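Local coordinates for protein Pgp2 (Campylobacter jejuni subsp. jejuni, PDB 6XJ6) that probably trims peptidoglycan as an LD-carboxypeptidase and binds it through a pocket on an accessory NTF2-like domain, directing the helical shape of the cell, at residues Glu69-Gly77 and Glu130-Ala138; Met159-Lys169 and Pro240-Tyr250. All coordinates share one frame; numbering follows the deposited sequence.

Contact 1: Glu69-Gly77 and Glu130-Ala138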
# COMPACT_ATOMS: atom_id res chain seq x y z
N GLU A 69 10.02 4.43 16.43
CA GLU A 69 10.41 5.81 16.64
C GLU A 69 11.86 5.87 17.10
O GLU A 69 12.24 5.21 18.08
CB GLU A 69 9.50 6.43 17.70
CG GLU A 69 9.88 7.83 18.15
CD GLU A 69 9.72 8.86 17.06
OE1 GLU A 69 8.98 8.59 16.09
OE2 GLU A 69 10.31 9.96 17.17
N GLY A 70 12.67 6.64 16.39
CA GLY A 70 14.04 6.88 16.79
C GLY A 70 15.09 6.08 16.06
O GLY A 70 16.29 6.34 16.27
N ASP A 71 14.70 5.14 15.19
CA ASP A 71 15.71 4.36 14.47
C ASP A 71 16.22 5.05 13.22
O ASP A 71 17.18 4.56 12.62
CB ASP A 71 15.23 2.92 14.18
CG ASP A 71 14.05 2.85 13.23
OD1 ASP A 71 13.73 3.84 12.53
OD2 ASP A 71 13.44 1.75 13.17
N LEU A 72 15.63 6.18 12.82
CA LEU A 72 16.12 7.02 11.73
C LEU A 72 15.97 6.37 10.36
O LEU A 72 16.46 6.92 9.36
CB LEU A 72 17.58 7.43 11.95
CG LEU A 72 17.91 8.10 13.28
CD1 LEU A 72 19.38 8.48 13.29
CD2 LEU A 72 17.04 9.33 13.50
N LYS A 73 15.28 5.25 10.26
CA LYS A 73 15.18 4.54 9.00
C LYS A 73 14.01 5.08 8.18
O LYS A 73 13.00 5.53 8.71
CB LYS A 73 14.99 3.04 9.24
CG LYS A 73 16.23 2.39 9.85
CD LYS A 73 15.95 0.99 10.35
CE LYS A 73 17.21 0.39 10.96
NZ LYS A 73 16.95 -0.93 11.60
N THR A 74 14.18 5.02 6.85
CA THR A 74 13.06 5.28 5.95
C THR A 74 12.28 3.98 5.74
O THR A 74 12.88 2.96 5.39
CB THR A 74 13.56 5.82 4.62
OG1 THR A 74 14.10 7.13 4.82
CG2 THR A 74 12.44 5.90 3.59
N PRO A 75 10.96 3.99 5.95
CA PRO A 75 10.19 2.75 5.78
C PRO A 75 10.15 2.25 4.34
O PRO A 75 10.07 3.03 3.38
CB PRO A 75 8.79 3.11 6.29
CG PRO A 75 8.74 4.56 6.41
CD PRO A 75 10.13 5.12 6.38
N VAL A 76 10.18 0.94 4.23
CA VAL A 76 10.03 0.21 2.97
C VAL A 76 8.61 -0.31 2.91
O VAL A 76 8.10 -0.88 3.89
CB VAL A 76 11.06 -0.93 2.92
CG1 VAL A 76 10.81 -1.86 1.75
CG2 VAL A 76 12.47 -0.36 2.89
N GLY A 77 7.95 -0.12 1.77
CA GLY A 77 6.60 -0.62 1.60
C GLY A 77 5.80 0.27 0.68
O GLY A 77 6.36 1.01 -0.13
N GLU A 130 21.96 11.05 5.75
CA GLU A 130 21.02 9.98 6.04
C GLU A 130 20.62 9.93 7.51
O GLU A 130 19.60 9.31 7.84
CB GLU A 130 21.59 8.63 5.61
CG GLU A 130 22.93 8.29 6.24
CD GLU A 130 23.45 6.92 5.85
OE1 GLU A 130 22.65 6.09 5.38
OE2 GLU A 130 24.66 6.68 6.03
N PHE A 131 21.37 10.57 8.40
CA PHE A 131 21.04 10.58 9.82
C PHE A 131 20.11 11.72 10.21
O PHE A 131 19.41 11.61 11.23
CB PHE A 131 22.32 10.66 10.66
CG PHE A 131 23.24 9.49 10.47
CD1 PHE A 131 23.05 8.32 11.19
CD2 PHE A 131 24.28 9.55 9.56
CE1 PHE A 131 23.89 7.24 11.01
CE2 PHE A 131 25.11 8.47 9.37
CZ PHE A 131 24.92 7.31 10.09
N LYS A 132 20.05 12.80 9.43
CA LYS A 132 19.37 14.01 9.85
C LYS A 132 17.90 14.08 9.42
O LYS A 132 17.13 14.84 10.02
CB LYS A 132 20.11 15.24 9.31
CG LYS A 132 21.37 15.54 10.10
CD LYS A 132 22.40 16.33 9.31
CE LYS A 132 23.64 16.61 10.16
NZ LYS A 132 24.15 15.39 10.85
N THR A 133 17.49 13.29 8.44
CA THR A 133 16.11 13.38 7.97
C THR A 133 15.14 12.64 8.88
O THR A 133 13.93 12.77 8.68
CB THR A 133 15.96 12.83 6.55
OG1 THR A 133 16.14 11.40 6.55
CG2 THR A 133 16.97 13.47 5.60
N ARG A 134 15.63 11.88 9.86
CA ARG A 134 14.77 11.06 10.72
C ARG A 134 13.82 10.19 9.89
O ARG A 134 12.66 9.98 10.25
CB ARG A 134 14.03 11.92 11.75
CG ARG A 134 14.95 12.68 12.68
CD ARG A 134 14.21 13.22 13.89
NE ARG A 134 13.03 13.98 13.50
CZ ARG A 134 12.02 14.29 14.31
NH1 ARG A 134 12.03 13.89 15.58
NH2 ARG A 134 11.00 15.00 13.85
N GLY A 135 14.32 9.69 8.77
CA GLY A 135 13.56 8.80 7.91
C GLY A 135 12.82 9.49 6.79
O GLY A 135 12.27 8.80 5.91
N CYS A 136 12.78 10.81 6.78
CA CYS A 136 12.14 11.53 5.70
C CYS A 136 12.99 11.46 4.43
O CYS A 136 14.17 11.08 4.45
CB CYS A 136 11.95 12.99 6.10
SG CYS A 136 10.71 13.23 7.37
N ILE A 137 12.37 11.82 3.32
CA ILE A 137 13.01 11.87 2.01
C ILE A 137 13.11 13.33 1.62
O ILE A 137 12.10 14.04 1.59
CB ILE A 137 12.20 11.08 0.96
CG1 ILE A 137 12.12 9.62 1.38
CG2 ILE A 137 12.84 11.23 -0.42
CD1 ILE A 137 11.05 8.84 0.66
N ALA A 138 14.33 13.80 1.35
CA ALA A 138 14.58 15.19 1.03
C ALA A 138 14.90 15.35 -0.45
O ALA A 138 15.77 14.65 -0.99
CB ALA A 138 15.75 15.73 1.87
O HOH W 1 17.24 9.54 9.23
O HOH W 2 12.66 7.20 10.87

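Contact 2: Met159-Lys169 and Pro240-Tyr250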
# COMPACT_ATOMS: atom_id res chain seq x y z
N MET A 159 5.68 4.36 -2.94
CA MET A 159 6.25 3.02 -3.05
C MET A 159 7.74 3.17 -2.81
O MET A 159 8.44 3.81 -3.59
CB MET A 159 5.95 2.45 -4.43
CG MET A 159 6.51 1.08 -4.68
SD MET A 159 5.94 0.46 -6.27
CE MET A 159 7.00 -0.97 -6.45
N THR A 160 8.22 2.62 -1.70
CA THR A 160 9.62 2.77 -1.30
C THR A 160 10.29 1.41 -1.24
O THR A 160 9.87 0.53 -0.48
CB THR A 160 9.73 3.51 0.02
OG1 THR A 160 9.08 4.78 -0.13
CG2 THR A 160 11.19 3.72 0.39
N GLU A 161 11.32 1.25 -2.06
CA GLU A 161 12.15 0.06 -2.14
C GLU A 161 13.41 0.24 -1.32
O GLU A 161 13.95 1.35 -1.19
CB GLU A 161 12.58 -0.18 -3.59
CG GLU A 161 11.45 -0.36 -4.56
CD GLU A 161 11.90 -0.41 -6.00
OE1 GLU A 161 12.92 0.23 -6.36
OE2 GLU A 161 11.21 -1.07 -6.80
N GLU A 162 13.93 -0.87 -0.81
CA GLU A 162 15.22 -0.84 -0.13
C GLU A 162 16.36 -0.93 -1.13
O GLU A 162 17.24 -0.06 -1.17
CB GLU A 162 15.31 -2.01 0.86
CG GLU A 162 16.60 -2.09 1.63
CD GLU A 162 16.68 -1.10 2.77
OE1 GLU A 162 17.75 -1.06 3.41
OE2 GLU A 162 15.70 -0.38 3.01
N LYS A 163 16.38 -1.99 -1.93
CA LYS A 163 17.45 -2.21 -2.89
C LYS A 163 16.89 -2.83 -4.16
O LYS A 163 17.01 -2.25 -5.24
CB LYS A 163 18.53 -3.13 -2.30
CG LYS A 163 19.68 -3.42 -3.24
CD LYS A 163 20.62 -4.45 -2.63
CE LYS A 163 21.80 -4.73 -3.53
NZ LYS A 163 22.74 -3.58 -3.60
N GLU A 164 16.26 -3.99 -4.03
CA GLU A 164 15.74 -4.69 -5.19
C GLU A 164 14.60 -3.92 -5.84
O GLU A 164 13.79 -3.26 -5.17
CB GLU A 164 15.27 -6.09 -4.80
CG GLU A 164 16.36 -6.96 -4.20
CD GLU A 164 17.56 -7.12 -5.12
OE1 GLU A 164 17.35 -7.30 -6.34
OE2 GLU A 164 18.70 -7.05 -4.62
N LYS A 165 14.55 -4.02 -7.16
CA LYS A 165 13.46 -3.44 -7.94
C LYS A 165 12.26 -4.37 -7.83
O LYS A 165 12.33 -5.54 -8.20
CB LYS A 165 13.94 -3.33 -9.38
CG LYS A 165 12.93 -2.81 -10.39
CD LYS A 165 13.62 -2.70 -11.76
CE LYS A 165 12.66 -2.35 -12.87
NZ LYS A 165 13.37 -2.24 -14.18
N ILE A 166 11.16 -3.84 -7.30
CA ILE A 166 9.95 -4.61 -7.02
C ILE A 166 8.89 -4.18 -8.01
O ILE A 166 8.52 -3.01 -8.06
CB ILE A 166 9.48 -4.40 -5.57
CG1 ILE A 166 10.62 -4.73 -4.59
CG2 ILE A 166 8.25 -5.23 -5.27
CD1 ILE A 166 11.25 -6.09 -4.80
N ARG A 167 8.43 -5.12 -8.84
CA ARG A 167 7.39 -4.82 -9.80
C ARG A 167 6.30 -5.88 -9.75
O ARG A 167 6.59 -7.07 -9.58
CB ARG A 167 7.95 -4.72 -11.21
CG ARG A 167 8.98 -3.61 -11.38
CD ARG A 167 8.39 -2.22 -11.21
NE ARG A 167 9.39 -1.20 -11.49
CZ ARG A 167 10.24 -0.69 -10.60
NH1 ARG A 167 10.20 -1.08 -9.33
NH2 ARG A 167 11.13 0.22 -10.97
N ALA A 168 5.06 -5.43 -9.91
CA ALA A 168 3.94 -6.35 -10.00
C ALA A 168 4.02 -7.16 -11.28
O ALA A 168 4.59 -6.72 -12.30
CB ALA A 168 2.63 -5.58 -9.96
N LYS A 169 3.44 -8.35 -11.24
CA LYS A 169 3.39 -9.25 -12.38
C LYS A 169 1.93 -9.52 -12.73
O LYS A 169 1.08 -9.65 -11.85
CB LYS A 169 4.11 -10.58 -12.07
CG LYS A 169 5.56 -10.40 -11.63
CD LYS A 169 6.42 -9.74 -12.71
CE LYS A 169 7.70 -9.16 -12.14
NZ LYS A 169 8.44 -8.37 -13.17
N PRO A 240 2.05 -3.58 -5.84
CA PRO A 240 3.15 -4.37 -5.29
C PRO A 240 3.67 -3.72 -4.02
O PRO A 240 3.67 -2.49 -3.89
CB PRO A 240 4.20 -4.32 -6.41
CG PRO A 240 3.94 -3.03 -7.09
CD PRO A 240 2.45 -2.85 -7.05
N TYR A 241 4.12 -4.56 -3.09
CA TYR A 241 4.46 -4.12 -1.74
C TYR A 241 5.92 -4.48 -1.44
O TYR A 241 6.21 -5.63 -1.08
CB TYR A 241 3.53 -4.75 -0.70
CG TYR A 241 3.59 -4.05 0.64
CD1 TYR A 241 4.60 -4.34 1.55
CD2 TYR A 241 2.68 -3.05 0.98
CE1 TYR A 241 4.67 -3.70 2.76
CE2 TYR A 241 2.75 -2.40 2.18
CZ TYR A 241 3.75 -2.72 3.07
OH TYR A 241 3.85 -2.08 4.29
N PRO A 242 6.85 -3.54 -1.57
CA PRO A 242 8.26 -3.86 -1.29
C PRO A 242 8.44 -4.28 0.16
O PRO A 242 7.82 -3.73 1.06
CB PRO A 242 8.99 -2.55 -1.57
CG PRO A 242 8.09 -1.80 -2.52
CD PRO A 242 6.70 -2.17 -2.10
N ASN A 243 9.32 -5.25 0.37
CA ASN A 243 9.59 -5.73 1.72
C ASN A 243 10.98 -6.34 1.76
O ASN A 243 11.58 -6.66 0.72
CB ASN A 243 8.54 -6.75 2.15
CG ASN A 243 8.59 -8.00 1.34
OD1 ASN A 243 9.29 -8.95 1.70
ND2 ASN A 243 7.87 -8.02 0.23
N LEU A 244 11.49 -6.49 2.98
CA LEU A 244 12.81 -7.08 3.21
C LEU A 244 12.72 -8.50 3.75
O LEU A 244 13.65 -8.96 4.42
CB LEU A 244 13.62 -6.19 4.15
CG LEU A 244 14.00 -4.85 3.53
CD1 LEU A 244 14.82 -4.03 4.50
CD2 LEU A 244 14.78 -5.08 2.25
N GLU A 245 11.61 -9.18 3.50
CA GLU A 245 11.41 -10.54 3.99
C GLU A 245 11.36 -11.56 2.87
O GLU A 245 10.96 -12.70 3.09
CB GLU A 245 10.11 -10.60 4.81
CG GLU A 245 10.08 -9.65 5.99
CD GLU A 245 9.94 -10.38 7.31
OE1 GLU A 245 10.75 -11.31 7.56
OE2 GLU A 245 9.03 -10.04 8.10
N ASN A 246 11.76 -11.16 1.66
CA ASN A 246 11.75 -12.06 0.51
C ASN A 246 10.37 -12.69 0.33
O ASN A 246 10.23 -13.90 0.14
CB ASN A 246 12.84 -13.13 0.65
CG ASN A 246 12.98 -13.97 -0.60
OD1 ASN A 246 12.80 -13.48 -1.72
ND2 ASN A 246 13.31 -15.25 -0.42
N GLU A 247 9.33 -11.86 0.42
CA GLU A 247 7.98 -12.32 0.18
C GLU A 247 7.39 -11.56 -0.99
O GLU A 247 7.76 -10.42 -1.25
CB GLU A 247 7.07 -12.11 1.41
CG GLU A 247 7.46 -12.93 2.64
CD GLU A 247 7.13 -14.41 2.53
OE1 GLU A 247 6.43 -14.83 1.58
OE2 GLU A 247 7.59 -15.17 3.41
N THR A 248 6.46 -12.20 -1.69
CA THR A 248 5.71 -11.55 -2.76
C THR A 248 4.47 -10.98 -2.11
O THR A 248 3.55 -11.72 -1.76
CB THR A 248 5.36 -12.55 -3.86
OG1 THR A 248 6.55 -13.18 -4.32
CG2 THR A 248 4.68 -11.82 -5.02
N MET A 249 4.46 -9.67 -1.91
CA MET A 249 3.42 -9.01 -1.15
C MET A 249 2.73 -7.97 -2.01
O MET A 249 3.33 -7.38 -2.92
CB MET A 249 3.99 -8.34 0.10
CG MET A 249 4.51 -9.33 1.09
SD MET A 249 5.24 -8.57 2.54
CE MET A 249 3.85 -7.67 3.18
N TYR A 250 1.44 -7.77 -1.73
CA TYR A 250 0.65 -6.76 -2.42
C TYR A 250 -0.27 -6.10 -1.42
O TYR A 250 -0.63 -6.68 -0.39
CB TYR A 250 -0.23 -7.38 -3.51
CG TYR A 250 0.50 -7.75 -4.78
CD1 TYR A 250 1.24 -8.92 -4.87
CD2 TYR A 250 0.44 -6.94 -5.90
CE1 TYR A 250 1.90 -9.27 -6.06
CE2 TYR A 250 1.10 -7.27 -7.07
CZ TYR A 250 1.82 -8.43 -7.14
OH TYR A 250 2.46 -8.76 -8.32

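Contact 1: Glu69-Gly77 and Glu130-Ala138
Thr-74 meets the backbone of Gly-135, and its side chain can be followed outward from CB, which lies 3.5 Å from Gly-135 O. The hydroxyl branch turns back beside its own backbone N (chi1 -69°), and OG1 donates to Gly-135 O at 2.7 Å. The donor stands 51° out of the carbonyl plane, not on a lone pair; OG1 also accepts a hydrogen bond from Gly-61 N. Thr-74 CG2 lies 3.7 Å from Gly-135 O and reaches on toward Ile-137 CG1 at 4.3 Å.

Two residues earlier, Leu-72 lays CD1 against Phe-131 O and the edge of the Phe-131 ring, while CD2 packs 4.0 Å from Arg-134 CG. Gly-135 CA makes a CA-H...O contact with Lys-73 O (3.4 Å, 121° at the hydrogen). Two waters bridge the segments. One donates to Leu-72 O and Glu-130 O and accepts from Gly-135 N; the other donates to Lys-73 O and, weakly, to Arg-134 O.

The type I' turn from Thr-133 ends at Cys-136, the predicted nucleophile, whose side chain lies about 3 Å from that of His-119, the predicted proton donor/acceptor, an arrangement consistent with the active site of YkuD-family L,D-transpeptidase domains.

Contact 2: Met159-Lys169 and Pro240-Tyr250
The junction between the YkuD-type catalytic domain and the NTF2-like domain is built here, where strand 156-161 and the linker after it pack on the loop joining strands 232-240 and 249-260. Pro-240 and Pro-242 provide the apolar surface. Met-159, extended with CG anti to the backbone N (chi1 179°), crosses both rings at about a right angle: CG lies 3.9 Å from Pro-242 CG, and CE 3.7 Å from Pro-240 CG. Pro-242 CB also touches Thr-160 O at 3.4 Å, and Ile-166 CG1 covers it from the linker at 4.1 Å.

Glu-161 holds the linker in place, its OE2 accepting from Ile-166 N at 2.8 Å and forming a salt bridge with Arg-167 NH1, which reaches it from the opposite face. In the facing loop Asn-243 OD1 accepts from Glu-245 N, an Asx turn, and also from Glu-247 N, both in its carbonyl plane; ND2 donates to Tyr-241 O and Glu-247 O.

At one end Leu-244 CD2 presses on Glu-162 CB at 3.4 Å; Glu-162 OE1 accepts from Gly-64 N and OE2 salt-bridges Lys-34. At the other, Ala-168 CB sits at the Tyr-250 ring edge, and Lys-169 N, N-cap of helix 170-188, donates to Tyr-250 OH (3.1 Å, 162°), which also bonds Gln-172 OE1.

Both contacts are partly buried, but contact 2 lies nearer the middle of the chain, its centre about 11 Å from the chain's centre against about 18 Å for contact 1, and buries more surface (500 Å² against 353 Å²). Contact 1 stays within the catalytic domain and joins two loops through Leu-72, a threonine hydroxyl on a glycine carbonyl, and bridging waters. Contact 2 spans two domains and relies on proline, methionine and isoleucine, with its polar braces mostly inside each segment. They meet at neighbouring strands of the mixed sheet: Gly-77 O and Thr-160 N, 2.9 Å apart, probably share a hydrogen bond, so segment 69-77, which packs on the turn carrying Cys-136, continues into the strand beside Thr-160 at the domain junction.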